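Side-chain contacts in carbohydrate kinase, FGGY (PDB 3IFR), which probably phosphorylates D-xylulose at the expense of ATP, as a member of the FGGY family of carbohydrate kinases: residues A322-L327 and H374-L379; Q326-A331 and T411-W416; C343-L348 and L380-L385. One frame throughout, in Å; residues are numbered along the deposited sequence.

Contact 1. Residues A322-L327 and H374-L379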
ATOM      1  N   ALA A 322      -0.810 -25.657 -11.379  1.00 34.18           N
ATOM      2  CA  ALA A 322      -1.985 -25.607 -12.236  1.00 32.07           C
ATOM      3  C   ALA A 322      -3.281 -25.432 -11.422  1.00 33.60           C
ATOM      4  O   ALA A 322      -4.347 -25.248 -11.996  1.00 34.84           O
ATOM      5  CB  ALA A 322      -2.046 -26.843 -13.073  1.00 32.45           C
ATOM      6  N   ALA A 323      -3.186 -25.476 -10.090  1.00 34.67           N
ATOM      7  CA  ALA A 323      -4.373 -25.489  -9.236  1.00 31.66           C
ATOM      8  C   ALA A 323      -5.362 -24.417  -9.609  1.00 32.44           C
ATOM      9  O   ALA A 323      -6.505 -24.721  -9.931  1.00 29.72           O
ATOM     10  CB  ALA A 323      -3.998 -25.346  -7.815  1.00 30.21           C
ATOM     11  N   HIS A 324      -4.921 -23.157  -9.548  1.00 36.70           N
ATOM     12  CA  HIS A 324      -5.768 -22.036  -9.958  1.00 35.33           C
ATOM     13  C   HIS A 324      -6.250 -22.177 -11.397  1.00 33.36           C
ATOM     14  O   HIS A 324      -7.429 -21.991 -11.696  1.00 33.50           O
ATOM     15  CB  HIS A 324      -5.024 -20.723  -9.842  1.00 32.27           C
ATOM     16  CG  HIS A 324      -4.788 -20.290  -8.441  1.00 34.63           C
ATOM     17  ND1 HIS A 324      -4.179 -21.103  -7.505  1.00 35.60           N
ATOM     18  CD2 HIS A 324      -5.035 -19.111  -7.822  1.00 31.88           C
ATOM     19  CE1 HIS A 324      -4.086 -20.452  -6.358  1.00 33.31           C
ATOM     20  NE2 HIS A 324      -4.599 -19.242  -6.528  1.00 36.17           N
ATOM     21  N   ALA A 325      -5.347 -22.459 -12.315  1.00 31.96           N
ATOM     22  CA  ALA A 325      -5.836 -22.623 -13.671  1.00 34.63           C
ATOM     23  C   ALA A 325      -6.961 -23.678 -13.687  1.00 32.64           C
ATOM     24  O   ALA A 325      -8.033 -23.480 -14.282  1.00 28.76           O
ATOM     25  CB  ALA A 325      -4.709 -23.012 -14.607  1.00 34.14           C
ATOM     26  N   GLN A 326      -6.722 -24.800 -13.019  1.00 31.62           N
ATOM     27  CA  GLN A 326      -7.681 -25.902 -13.088  1.00 34.37           C
ATOM     28  C   GLN A 326      -9.027 -25.537 -12.474  1.00 31.93           C
ATOM     29  O   GLN A 326     -10.069 -25.758 -13.094  1.00 32.83           O
ATOM     30  CB  GLN A 326      -7.105 -27.172 -12.459  1.00 36.83           C
ATOM     31  CG  GLN A 326      -6.012 -27.841 -13.312  1.00 37.99           C
ATOM     32  CD  GLN A 326      -5.669 -29.232 -12.796  1.00 47.53           C
ATOM     33  OE1 GLN A 326      -6.515 -29.889 -12.176  1.00 46.47           O
ATOM     34  NE2 GLN A 326      -4.421 -29.685 -13.030  1.00 41.39           N
ATOM     35  N   LEU A 327      -8.995 -24.952 -11.272  1.00 32.15           N
ATOM     36  CA  LEU A 327     -10.204 -24.418 -10.615  1.00 31.25           C
ATOM     37  C   LEU A 327     -10.889 -23.270 -11.343  1.00 28.90           C
ATOM     38  O   LEU A 327     -12.122 -23.158 -11.286  1.00 27.98           O
ATOM     39  CB  LEU A 327      -9.921 -24.010  -9.183  1.00 30.34           C
ATOM     40  CG  LEU A 327      -9.483 -25.228  -8.387  1.00 30.60           C
ATOM     41  CD1 LEU A 327      -8.707 -24.804  -7.142  1.00 27.42           C
ATOM     42  CD2 LEU A 327     -10.731 -26.103  -8.083  1.00 27.98           C
ATOM     43  N   HIS A 374     -18.143 -24.632  -7.959  1.00 28.46           N
ATOM     44  CA  HIS A 374     -19.014 -23.751  -7.205  1.00 25.18           C
ATOM     45  C   HIS A 374     -18.278 -23.151  -6.019  1.00 25.26           C
ATOM     46  O   HIS A 374     -18.416 -21.958  -5.745  1.00 25.07           O
ATOM     47  CB  HIS A 374     -20.200 -24.518  -6.654  1.00 27.20           C
ATOM     48  CG  HIS A 374     -21.210 -24.899  -7.676  1.00 26.17           C
ATOM     49  ND1 HIS A 374     -21.070 -26.025  -8.461  1.00 29.40           N
ATOM     50  CD2 HIS A 374     -22.392 -24.344  -8.004  1.00 28.36           C
ATOM     51  CE1 HIS A 374     -22.128 -26.130  -9.248  1.00 30.94           C
ATOM     52  NE2 HIS A 374     -22.946 -25.130  -8.996  1.00 29.48           N
ATOM     53  N   LEU A 375     -17.515 -23.970  -5.297  1.00 24.11           N
ATOM     54  CA  LEU A 375     -16.801 -23.453  -4.135  1.00 25.83           C
ATOM     55  C   LEU A 375     -15.794 -22.385  -4.540  1.00 24.51           C
ATOM     56  O   LEU A 375     -15.723 -21.317  -3.925  1.00 21.73           O
ATOM     57  CB  LEU A 375     -16.086 -24.559  -3.322  1.00 27.76           C
ATOM     58  CG  LEU A 375     -16.858 -25.378  -2.271  1.00 29.02           C
ATOM     59  CD1 LEU A 375     -16.013 -25.647  -1.020  1.00 27.54           C
ATOM     60  CD2 LEU A 375     -18.086 -24.683  -1.860  1.00 30.70           C
ATOM     61  N   TRP A 376     -14.986 -22.709  -5.544  1.00 23.04           N
ATOM     62  CA  TRP A 376     -14.016 -21.772  -6.080  1.00 24.98           C
ATOM     63  C   TRP A 376     -14.698 -20.475  -6.551  1.00 25.64           C
ATOM     64  O   TRP A 376     -14.244 -19.356  -6.255  1.00 22.65           O
ATOM     65  CB  TRP A 376     -13.285 -22.414  -7.248  1.00 25.90           C
ATOM     66  CG  TRP A 376     -12.121 -21.624  -7.735  1.00 24.92           C
ATOM     67  CD1 TRP A 376     -12.001 -21.032  -8.943  1.00 23.06           C
ATOM     68  CD2 TRP A 376     -10.903 -21.348  -7.024  1.00 25.80           C
ATOM     69  NE1 TRP A 376     -10.782 -20.411  -9.049  1.00 26.00           N
ATOM     70  CE2 TRP A 376     -10.087 -20.589  -7.881  1.00 26.95           C
ATOM     71  CE3 TRP A 376     -10.427 -21.660  -5.743  1.00 27.74           C
ATOM     72  CZ2 TRP A 376      -8.825 -20.119  -7.497  1.00 30.33           C
ATOM     73  CZ3 TRP A 376      -9.173 -21.205  -5.367  1.00 28.70           C
ATOM     74  CH2 TRP A 376      -8.381 -20.452  -6.245  1.00 30.45           C
ATOM     75  N   ARG A 377     -15.799 -20.646  -7.264  1.00 22.86           N
ATOM     76  CA  ARG A 377     -16.518 -19.512  -7.812  1.00 23.46           C
ATOM     77  C   ARG A 377     -17.053 -18.607  -6.727  1.00 23.91           C
ATOM     78  O   ARG A 377     -16.883 -17.390  -6.768  1.00 21.32           O
ATOM     79  CB  ARG A 377     -17.672 -19.975  -8.692  1.00 23.96           C
ATOM     80  CG  ARG A 377     -18.483 -18.793  -9.206  1.00 28.31           C
ATOM     81  CD  ARG A 377     -19.086 -19.082 -10.541  1.00 26.67           C
ATOM     82  NE  ARG A 377     -19.490 -17.835 -11.160  1.00 31.02           N
ATOM     83  CZ  ARG A 377     -19.117 -17.435 -12.373  1.00 30.19           C
ATOM     84  NH1 ARG A 377     -18.318 -18.195 -13.125  1.00 27.11           N
ATOM     85  NH2 ARG A 377     -19.555 -16.270 -12.824  1.00 31.26           N
ATOM     86  N   ALA A 378     -17.676 -19.230  -5.732  1.00 26.28           N
ATOM     87  CA  ALA A 378     -18.273 -18.504  -4.638  1.00 24.28           C
ATOM     88  C   ALA A 378     -17.197 -17.662  -3.985  1.00 23.66           C
ATOM     89  O   ALA A 378     -17.448 -16.525  -3.622  1.00 23.47           O
ATOM     90  CB  ALA A 378     -18.872 -19.461  -3.632  1.00 25.38           C
ATOM     91  N   LEU A 379     -15.997 -18.212  -3.839  1.00 24.55           N
ATOM     92  CA  LEU A 379     -14.913 -17.437  -3.226  1.00 24.90           C
ATOM     93  C   LEU A 379     -14.518 -16.302  -4.149  1.00 24.28           C
ATOM     94  O   LEU A 379     -14.304 -15.175  -3.684  1.00 22.08           O
ATOM     95  CB  LEU A 379     -13.670 -18.276  -2.892  1.00 23.14           C
ATOM     96  CG  LEU A 379     -12.580 -17.355  -2.302  1.00 26.23           C
ATOM     97  CD1 LEU A 379     -13.146 -16.536  -1.147  1.00 28.26           C
ATOM     98  CD2 LEU A 379     -11.261 -18.050  -1.875  1.00 26.91           C
TER

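Contact 2. Residues Q326-A331 and T411-W416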
ATOM      1  N   GLN A 326      -6.722 -24.800 -13.019  1.00 31.62           N
ATOM      2  CA  GLN A 326      -7.681 -25.902 -13.088  1.00 34.37           C
ATOM      3  C   GLN A 326      -9.027 -25.537 -12.474  1.00 31.93           C
ATOM      4  O   GLN A 326     -10.069 -25.758 -13.094  1.00 32.83           O
ATOM      5  CB  GLN A 326      -7.105 -27.172 -12.459  1.00 36.83           C
ATOM      6  CG  GLN A 326      -6.012 -27.841 -13.312  1.00 37.99           C
ATOM      7  CD  GLN A 326      -5.669 -29.232 -12.796  1.00 47.53           C
ATOM      8  OE1 GLN A 326      -6.515 -29.889 -12.176  1.00 46.47           O
ATOM      9  NE2 GLN A 326      -4.421 -29.685 -13.030  1.00 41.39           N
ATOM     10  N   LEU A 327      -8.995 -24.952 -11.272  1.00 32.15           N
ATOM     11  CA  LEU A 327     -10.204 -24.418 -10.615  1.00 31.25           C
ATOM     12  C   LEU A 327     -10.889 -23.270 -11.343  1.00 28.90           C
ATOM     13  O   LEU A 327     -12.122 -23.158 -11.286  1.00 27.98           O
ATOM     14  CB  LEU A 327      -9.921 -24.010  -9.183  1.00 30.34           C
ATOM     15  CG  LEU A 327      -9.483 -25.228  -8.387  1.00 30.60           C
ATOM     16  CD1 LEU A 327      -8.707 -24.804  -7.142  1.00 27.42           C
ATOM     17  CD2 LEU A 327     -10.731 -26.103  -8.083  1.00 27.98           C
ATOM     18  N   ASP A 328     -10.107 -22.440 -12.033  1.00 28.26           N
ATOM     19  CA  ASP A 328     -10.670 -21.323 -12.792  1.00 26.33           C
ATOM     20  C   ASP A 328     -11.544 -21.903 -13.863  1.00 29.04           C
ATOM     21  O   ASP A 328     -12.686 -21.462 -14.067  1.00 29.62           O
ATOM     22  CB  ASP A 328      -9.573 -20.453 -13.413  1.00 30.49           C
ATOM     23  CG  ASP A 328      -9.141 -19.298 -12.493  1.00 34.44           C
ATOM     24  OD1 ASP A 328      -9.604 -19.277 -11.332  1.00 32.56           O
ATOM     25  OD2 ASP A 328      -8.340 -18.422 -12.930  1.00 34.90           O
ATOM     26  N   ALA A 329     -11.015 -22.930 -14.524  1.00 29.98           N
ATOM     27  CA  ALA A 329     -11.742 -23.623 -15.581  1.00 30.50           C
ATOM     28  C   ALA A 329     -13.039 -24.225 -15.061  1.00 29.50           C
ATOM     29  O   ALA A 329     -14.070 -24.164 -15.722  1.00 28.40           O
ATOM     30  CB  ALA A 329     -10.862 -24.720 -16.208  1.00 29.84           C
ATOM     31  N   LEU A 330     -12.990 -24.841 -13.885  1.00 32.21           N
ATOM     32  CA  LEU A 330     -14.208 -25.449 -13.365  1.00 29.73           C
ATOM     33  C   LEU A 330     -15.224 -24.351 -13.114  1.00 29.22           C
ATOM     34  O   LEU A 330     -16.373 -24.497 -13.495  1.00 30.79           O
ATOM     35  CB  LEU A 330     -13.940 -26.214 -12.077  1.00 27.20           C
ATOM     36  CG  LEU A 330     -13.663 -27.720 -12.100  1.00 32.86           C
ATOM     37  CD1 LEU A 330     -14.113 -28.413 -13.389  1.00 28.03           C
ATOM     38  CD2 LEU A 330     -12.230 -27.946 -11.878  1.00 33.61           C
ATOM     39  N   ALA A 331     -14.808 -23.255 -12.470  1.00 26.52           N
ATOM     40  CA  ALA A 331     -15.749 -22.195 -12.099  1.00 27.73           C
ATOM     41  C   ALA A 331     -16.400 -21.564 -13.332  1.00 29.53           C
ATOM     42  O   ALA A 331     -17.576 -21.184 -13.303  1.00 29.15           O
ATOM     43  CB  ALA A 331     -15.053 -21.115 -11.228  1.00 28.02           C
ATOM     44  N   THR A 411      -5.109 -10.585 -11.730  1.00 28.33           N
ATOM     45  CA  THR A 411      -5.401 -10.204 -13.110  1.00 28.36           C
ATOM     46  C   THR A 411      -5.029 -11.296 -14.105  1.00 27.75           C
ATOM     47  O   THR A 411      -5.475 -11.289 -15.228  1.00 28.53           O
ATOM     48  CB  THR A 411      -4.707  -8.919 -13.533  1.00 28.09           C
ATOM     49  OG1 THR A 411      -3.284  -9.080 -13.428  1.00 28.80           O
ATOM     50  CG2 THR A 411      -5.188  -7.759 -12.684  1.00 25.82           C
ATOM     51  N   ARG A 412      -4.211 -12.246 -13.701  1.00 32.61           N
ATOM     52  CA  ARG A 412      -3.920 -13.371 -14.578  1.00 34.97           C
ATOM     53  C   ARG A 412      -5.114 -14.324 -14.730  1.00 34.82           C
ATOM     54  O   ARG A 412      -5.080 -15.217 -15.587  1.00 38.57           O
ATOM     55  CB  ARG A 412      -2.709 -14.147 -14.073  1.00 39.18           C
ATOM     56  CG  ARG A 412      -1.355 -13.501 -14.336  1.00 42.26           C
ATOM     57  CD  ARG A 412      -0.213 -14.328 -13.682  1.00 48.27           C
ATOM     58  NE  ARG A 412       0.179 -13.857 -12.347  1.00 51.33           N
ATOM     59  CZ  ARG A 412       1.134 -12.946 -12.117  1.00 55.17           C
ATOM     60  NH1 ARG A 412       1.795 -12.403 -13.139  1.00 56.85           N
ATOM     61  NH2 ARG A 412       1.435 -12.564 -10.870  1.00 49.34           N
ATOM     62  N   SER A 413      -6.162 -14.151 -13.920  1.00 30.81           N
ATOM     63  CA  SER A 413      -7.373 -14.960 -14.085  1.00 28.25           C
ATOM     64  C   SER A 413      -8.484 -14.238 -14.851  1.00 29.11           C
ATOM     65  O   SER A 413      -9.099 -13.283 -14.346  1.00 27.73           O
ATOM     66  CB  SER A 413      -7.903 -15.456 -12.742  1.00 28.64           C
ATOM     67  OG  SER A 413      -9.303 -15.708 -12.832  1.00 25.76           O
ATOM     68  N   ARG A 414      -8.748 -14.698 -16.075  1.00 30.29           N
ATOM     69  CA  ARG A 414      -9.736 -14.049 -16.937  1.00 25.79           C
ATOM     70  C   ARG A 414     -11.123 -14.294 -16.360  1.00 25.49           C
ATOM     71  O   ARG A 414     -12.050 -13.476 -16.499  1.00 21.66           O
ATOM     72  CB  ARG A 414      -9.633 -14.573 -18.381  1.00 26.33           C
ATOM     73  CG  ARG A 414     -10.611 -13.925 -19.361  1.00 26.83           C
ATOM     74  CD  ARG A 414     -10.513 -12.385 -19.302  1.00 27.00           C
ATOM     75  NE  ARG A 414     -11.498 -11.662 -20.135  1.00 24.72           N
ATOM     76  CZ  ARG A 414     -12.788 -11.528 -19.824  1.00 25.75           C
ATOM     77  NH1 ARG A 414     -13.278 -12.098 -18.723  1.00 25.79           N
ATOM     78  NH2 ARG A 414     -13.602 -10.854 -20.624  1.00 25.28           N
ATOM     79  N   VAL A 415     -11.271 -15.429 -15.701  1.00 23.49           N
ATOM     80  CA  VAL A 415     -12.543 -15.700 -15.075  1.00 23.54           C
ATOM     81  C   VAL A 415     -12.789 -14.752 -13.903  1.00 23.75           C
ATOM     82  O   VAL A 415     -13.894 -14.240 -13.741  1.00 23.09           O
ATOM     83  CB  VAL A 415     -12.616 -17.150 -14.627  1.00 25.74           C
ATOM     84  CG1 VAL A 415     -13.970 -17.452 -14.038  1.00 23.43           C
ATOM     85  CG2 VAL A 415     -12.333 -18.048 -15.851  1.00 27.76           C
ATOM     86  N   TRP A 416     -11.763 -14.521 -13.082  1.00 24.30           N
ATOM     87  CA  TRP A 416     -11.936 -13.703 -11.891  1.00 21.75           C
ATOM     88  C   TRP A 416     -12.273 -12.289 -12.336  1.00 21.93           C
ATOM     89  O   TRP A 416     -13.204 -11.689 -11.824  1.00 19.40           O
ATOM     90  CB  TRP A 416     -10.689 -13.703 -11.001  1.00 19.28           C
ATOM     91  CG  TRP A 416     -10.980 -13.380  -9.556  1.00 24.56           C
ATOM     92  CD1 TRP A 416     -12.222 -13.241  -8.958  1.00 21.13           C
ATOM     93  CD2 TRP A 416     -10.016 -13.197  -8.504  1.00 24.69           C
ATOM     94  NE1 TRP A 416     -12.066 -12.949  -7.629  1.00 21.08           N
ATOM     95  CE2 TRP A 416     -10.728 -12.934  -7.325  1.00 22.33           C
ATOM     96  CE3 TRP A 416      -8.611 -13.234  -8.458  1.00 24.38           C
ATOM     97  CZ2 TRP A 416     -10.084 -12.710  -6.106  1.00 24.29           C
ATOM     98  CZ3 TRP A 416      -7.980 -13.027  -7.255  1.00 25.03           C
ATOM     99  CH2 TRP A 416      -8.715 -12.758  -6.095  1.00 25.74           C
TER
HETATM  100  O   HOH W   1      -8.173 -17.809 -15.539  1.00 37.01           O

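Contact 3. Residues C343-L348 and L380-L385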
ATOM      1  N   CYS A 343     -20.565 -16.794   0.086  1.00 25.20           N
ATOM      2  CA  CYS A 343     -19.363 -16.819   0.914  1.00 24.61           C
ATOM      3  C   CYS A 343     -19.004 -15.445   1.554  1.00 27.62           C
ATOM      4  O   CYS A 343     -19.036 -14.405   0.888  1.00 25.54           O
ATOM      5  CB  CYS A 343     -18.200 -17.384   0.091  1.00 21.03           C
ATOM      6  SG  CYS A 343     -16.542 -17.058   0.678  1.00 25.18           S
ATOM      7  N   LEU A 344     -18.699 -15.449   2.853  1.00 24.73           N
ATOM      8  CA  LEU A 344     -18.031 -14.329   3.479  1.00 26.85           C
ATOM      9  C   LEU A 344     -16.547 -14.635   3.540  1.00 29.08           C
ATOM     10  O   LEU A 344     -16.142 -15.634   4.132  1.00 28.94           O
ATOM     11  CB  LEU A 344     -18.555 -14.130   4.891  1.00 28.60           C
ATOM     12  CG  LEU A 344     -20.035 -13.806   4.958  1.00 31.26           C
ATOM     13  CD1 LEU A 344     -20.473 -13.851   6.394  1.00 28.95           C
ATOM     14  CD2 LEU A 344     -20.321 -12.427   4.333  1.00 26.71           C
ATOM     15  N   PRO A 345     -15.713 -13.757   2.965  1.00 33.07           N
ATOM     16  CA  PRO A 345     -14.283 -14.066   2.804  1.00 29.31           C
ATOM     17  C   PRO A 345     -13.394 -13.487   3.890  1.00 29.49           C
ATOM     18  O   PRO A 345     -12.301 -13.024   3.559  1.00 30.15           O
ATOM     19  CB  PRO A 345     -13.934 -13.360   1.493  1.00 29.43           C
ATOM     20  CG  PRO A 345     -15.038 -12.276   1.324  1.00 28.18           C
ATOM     21  CD  PRO A 345     -16.061 -12.445   2.396  1.00 29.06           C
ATOM     22  N   TYR A 346     -13.814 -13.531   5.148  1.00 31.51           N
ATOM     23  CA  TYR A 346     -13.024 -12.940   6.234  1.00 33.23           C
ATOM     24  C   TYR A 346     -12.190 -13.941   7.078  1.00 35.39           C
ATOM     25  O   TYR A 346     -12.407 -14.116   8.293  1.00 36.93           O
ATOM     26  CB  TYR A 346     -13.936 -12.061   7.093  1.00 37.71           C
ATOM     27  CG  TYR A 346     -14.882 -11.194   6.263  1.00 34.21           C
ATOM     28  CD1 TYR A 346     -14.396 -10.375   5.247  1.00 33.21           C
ATOM     29  CD2 TYR A 346     -16.252 -11.204   6.495  1.00 32.82           C
ATOM     30  CE1 TYR A 346     -15.247  -9.587   4.492  1.00 33.34           C
ATOM     31  CE2 TYR A 346     -17.117 -10.429   5.736  1.00 35.35           C
ATOM     32  CZ  TYR A 346     -16.611  -9.622   4.736  1.00 34.52           C
ATOM     33  OH  TYR A 346     -17.469  -8.840   3.991  1.00 32.33           O
ATOM     34  N   PHE A 347     -11.199 -14.549   6.429  1.00 32.64           N
ATOM     35  CA  PHE A 347     -10.376 -15.589   7.038  1.00 33.89           C
ATOM     36  C   PHE A 347      -9.364 -15.110   8.088  1.00 38.83           C
ATOM     37  O   PHE A 347      -8.922 -15.894   8.951  1.00 38.49           O
ATOM     38  CB  PHE A 347      -9.693 -16.401   5.938  1.00 34.05           C
ATOM     39  CG  PHE A 347     -10.660 -16.964   4.927  1.00 33.24           C
ATOM     40  CD1 PHE A 347     -11.373 -18.134   5.204  1.00 31.05           C
ATOM     41  CD2 PHE A 347     -10.871 -16.320   3.724  1.00 29.87           C
ATOM     42  CE1 PHE A 347     -12.268 -18.659   4.290  1.00 31.09           C
ATOM     43  CE2 PHE A 347     -11.754 -16.838   2.796  1.00 33.90           C
ATOM     44  CZ  PHE A 347     -12.467 -18.008   3.077  1.00 33.34           C
ATOM     45  N   LEU A 348      -8.998 -13.832   8.030  1.00 37.80           N
ATOM     46  CA  LEU A 348      -8.122 -13.238   9.045  1.00 42.73           C
ATOM     47  C   LEU A 348      -8.892 -12.196   9.837  1.00 46.46           C
ATOM     48  O   LEU A 348      -8.327 -11.448  10.630  1.00 54.81           O
ATOM     49  CB  LEU A 348      -6.911 -12.567   8.397  1.00 41.94           C
ATOM     50  CG  LEU A 348      -5.793 -13.483   7.906  1.00 45.15           C
ATOM     51  CD1 LEU A 348      -6.301 -14.903   7.643  1.00 42.21           C
ATOM     52  CD2 LEU A 348      -5.122 -12.904   6.663  1.00 40.83           C
ATOM     53  N   LEU A 380     -14.405 -16.605  -5.447  1.00 21.69           N
ATOM     54  CA  LEU A 380     -14.055 -15.584  -6.418  1.00 23.12           C
ATOM     55  C   LEU A 380     -15.051 -14.420  -6.340  1.00 22.42           C
ATOM     56  O   LEU A 380     -14.665 -13.249  -6.315  1.00 19.84           O
ATOM     57  CB  LEU A 380     -14.041 -16.142  -7.831  1.00 19.59           C
ATOM     58  CG  LEU A 380     -12.875 -17.061  -8.171  1.00 22.66           C
ATOM     59  CD1 LEU A 380     -12.711 -17.239  -9.680  1.00 22.43           C
ATOM     60  CD2 LEU A 380     -11.627 -16.534  -7.547  1.00 22.56           C
ATOM     61  N   GLU A 381     -16.329 -14.769  -6.270  1.00 21.84           N
ATOM     62  CA  GLU A 381     -17.391 -13.801  -6.298  1.00 19.48           C
ATOM     63  C   GLU A 381     -17.415 -13.027  -4.998  1.00 24.89           C
ATOM     64  O   GLU A 381     -17.600 -11.795  -4.997  1.00 25.60           O
ATOM     65  CB  GLU A 381     -18.709 -14.508  -6.528  1.00 21.23           C
ATOM     66  CG  GLU A 381     -18.825 -15.079  -7.935  1.00 21.38           C
ATOM     67  CD  GLU A 381     -20.120 -15.796  -8.175  1.00 23.52           C
ATOM     68  OE1 GLU A 381     -20.775 -16.156  -7.158  1.00 21.87           O
ATOM     69  OE2 GLU A 381     -20.500 -15.977  -9.370  1.00 23.59           O
ATOM     70  N   ALA A 382     -17.224 -13.734  -3.880  1.00 24.47           N
ATOM     71  CA  ALA A 382     -17.157 -13.059  -2.586  1.00 24.00           C
ATOM     72  C   ALA A 382     -16.035 -11.989  -2.562  1.00 23.57           C
ATOM     73  O   ALA A 382     -16.241 -10.865  -2.102  1.00 22.87           O
ATOM     74  CB  ALA A 382     -17.027 -14.068  -1.415  1.00 20.68           C
ATOM     75  N   VAL A 383     -14.855 -12.319  -3.058  1.00 21.82           N
ATOM     76  CA  VAL A 383     -13.787 -11.330  -3.026  1.00 23.03           C
ATOM     77  C   VAL A 383     -14.202 -10.122  -3.830  1.00 22.93           C
ATOM     78  O   VAL A 383     -14.034  -8.993  -3.370  1.00 25.40           O
ATOM     79  CB  VAL A 383     -12.427 -11.898  -3.495  1.00 23.58           C
ATOM     80  CG1 VAL A 383     -11.449 -10.789  -3.893  1.00 23.16           C
ATOM     81  CG2 VAL A 383     -11.858 -12.736  -2.409  1.00 21.89           C
ATOM     82  N   ALA A 384     -14.762 -10.357  -5.016  1.00 23.18           N
ATOM     83  CA  ALA A 384     -15.290  -9.273  -5.869  1.00 24.14           C
ATOM     84  C   ALA A 384     -16.262  -8.421  -5.094  1.00 24.04           C
ATOM     85  O   ALA A 384     -16.192  -7.194  -5.106  1.00 22.54           O
ATOM     86  CB  ALA A 384     -16.004  -9.837  -7.073  1.00 22.73           C
ATOM     87  N   LEU A 385     -17.185  -9.097  -4.433  1.00 22.68           N
ATOM     88  CA  LEU A 385     -18.219  -8.446  -3.660  1.00 23.95           C
ATOM     89  C   LEU A 385     -17.691  -7.542  -2.564  1.00 22.99           C
ATOM     90  O   LEU A 385     -18.269  -6.476  -2.293  1.00 24.33           O
ATOM     91  CB  LEU A 385     -19.090  -9.506  -3.020  1.00 24.77           C
ATOM     92  CG  LEU A 385     -20.496  -9.710  -3.554  1.00 23.25           C
ATOM     93  CD1 LEU A 385     -20.729  -9.032  -4.895  1.00 21.75           C
ATOM     94  CD2 LEU A 385     -20.705 -11.213  -3.590  1.00 23.61           C
TER

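Contact 1. Residues A322-L327 and H374-L379
The carbonyl oxygen of L327 is approached from two quarters: the backbone N of A331, one turn further along helix 322-332, donates to it, and the indole of W376 brings its CD1 to within 3.2 Å of L327 O. The oxygen stands well off the indole plane, on the side where the L327 side chain lies, which makes this a close touch and not a straight C-H···O approach. Most of the contact is made over that same face. L327 CB sits 3.4 Å from the centroid of the five-membered ring of W376 and only 4° off its normal, a CH-pi contact, while L327 CD1 continues over the benzo half, 3.8 Å from W376 CE3. W376 reaches this position because its CG is anti to the backbone N (chi1 -171°), which carries the indole from helix 372-397 across to helix 322-332. Its far rim then meets H324: W376 CH2 lies 3.9 Å from H324 CD2, with the rim of the indole turned to the imidazole face and the planes at 80°, a T-shaped pair. L308 and L311 of helix 305-315 also pack on W376, and H324 touches N309 and A312 of the same helix. The pyrrole nitrogen NE1 donates to OD1 of D328, the residue after L327. The indole is thus fixed in rotation by one polar bond at its edge and by aliphatic carbon over one face. The interface between the segments themselves rests on dispersion and weak ring electrostatics, with the buried N-H satisfied by a carboxylate just beyond them.

Contact 2. Residues Q326-A331 and T411-W416
D328 carries the polar part of this contact, and its two carboxylate oxygens are put to different uses. OD1 takes the indole N-H of W376, its strongest polar partner, whereas OD2 turns to the other segment and lies 2.9 Å from S413 OG, a weak hydrogen bond in which the serine donates. A water donates to D328 OD2 at 2.7 Å and itself accepts, weakly, from R414 N. Further back on the same residue, the carbonyl oxygen D328 O rests 3.9 Å from V415 CG2. A331, nearly one turn later, faces the same segment, but its CB stays 4.7 Å from V415 CG1, too far for close packing. On the opposing segment S413 holds its OG anti to the backbone N (chi1 155°), where it accepts from W416 N at 2.7 Å with an N-H···O angle of 153°. An alanine at D328 would remove both carboxylate oxygens and is likely to leave the W376 N-H, the S413 hydroxyl and the bridging water without their common acceptor. By taking the W416 N-H, S413 N-caps helix 414-424, and D328 acts as a second-shell partner joining that cap to helix 322-332 within the C-terminal domain of this actin-like ATPase fold.

Contact 3. Residues C343-L348 and L380-L385
A382 and C343 pack at close range, their CA atoms 5.6 Å apart, because the helix offers only a methyl group where the strand end passes. That methyl is the bump. The hollow receiving it is lined by the backbone carbonyl and side chain of C343 together with the ring of P345. A382 CB comes within 3.1 Å of C343 O, a tight fit, and lies 3.7 Å from C343 SG. The sulfur reaches the methyl because SG is anti to the backbone N (chi1 162°), extending past A382 beside the cysteine's own carbonyl carbon. P345 closes another part of the hollow with the apex of its ring: CG is 3.8 Å from A382 CB and 3.9 Å from the carbonyl oxygen A382 O, and the ring thus leans on both the methyl and the helix backbone. Next to this, V383 contributes a looser margin, its CG2 lying 4.5 Å from P345 CB. The proline is also backed within its own segment, where its CD packs 3.6 Å above the plane of the Y346 ring, near the rim. L344 turns the other way, onto L488 and L492 of helix 475-496, while its backbone pairs with T362 in the small two-stranded sheet. On the far side V383 meets W416 of helix 414-424. The end of strand 342-344 and the turn after it are in this way laid against helix 372-397 by buried, mostly apolar groups and one backbone carbonyl. With the thiol serving here as an apolar surface, cohesion between the segments comes from complementary shape and dispersion, and probably depends on the small size of A382 more than on any directional bond.

How the contacts relate
Contacts 1 and 3 are buried and contact 2 lies at the surface, all within the C-terminal domain. Helix 372-397 serves contacts 1 and 3 through adjoining segments, nearly two turns apart at the touching residues, whereas helix 322-332 serves contacts 1 and 2. Chemistry follows place: an aromatic plate with aliphatic and ring neighbours in contact 1, a carboxylate, hydroxyl and water in contact 2, and close fit of a methyl against a carbonyl, a thiol and a proline ring in contact 3. Polar bonds nevertheless link them. A331 O accepts from R377 NH1 between contacts 1 and 2, and W416 NE1 of contact 2 donates to L380 O in contact 3. Between contacts 1 and 3, L379 CD1 packs on C343, P345 and F347.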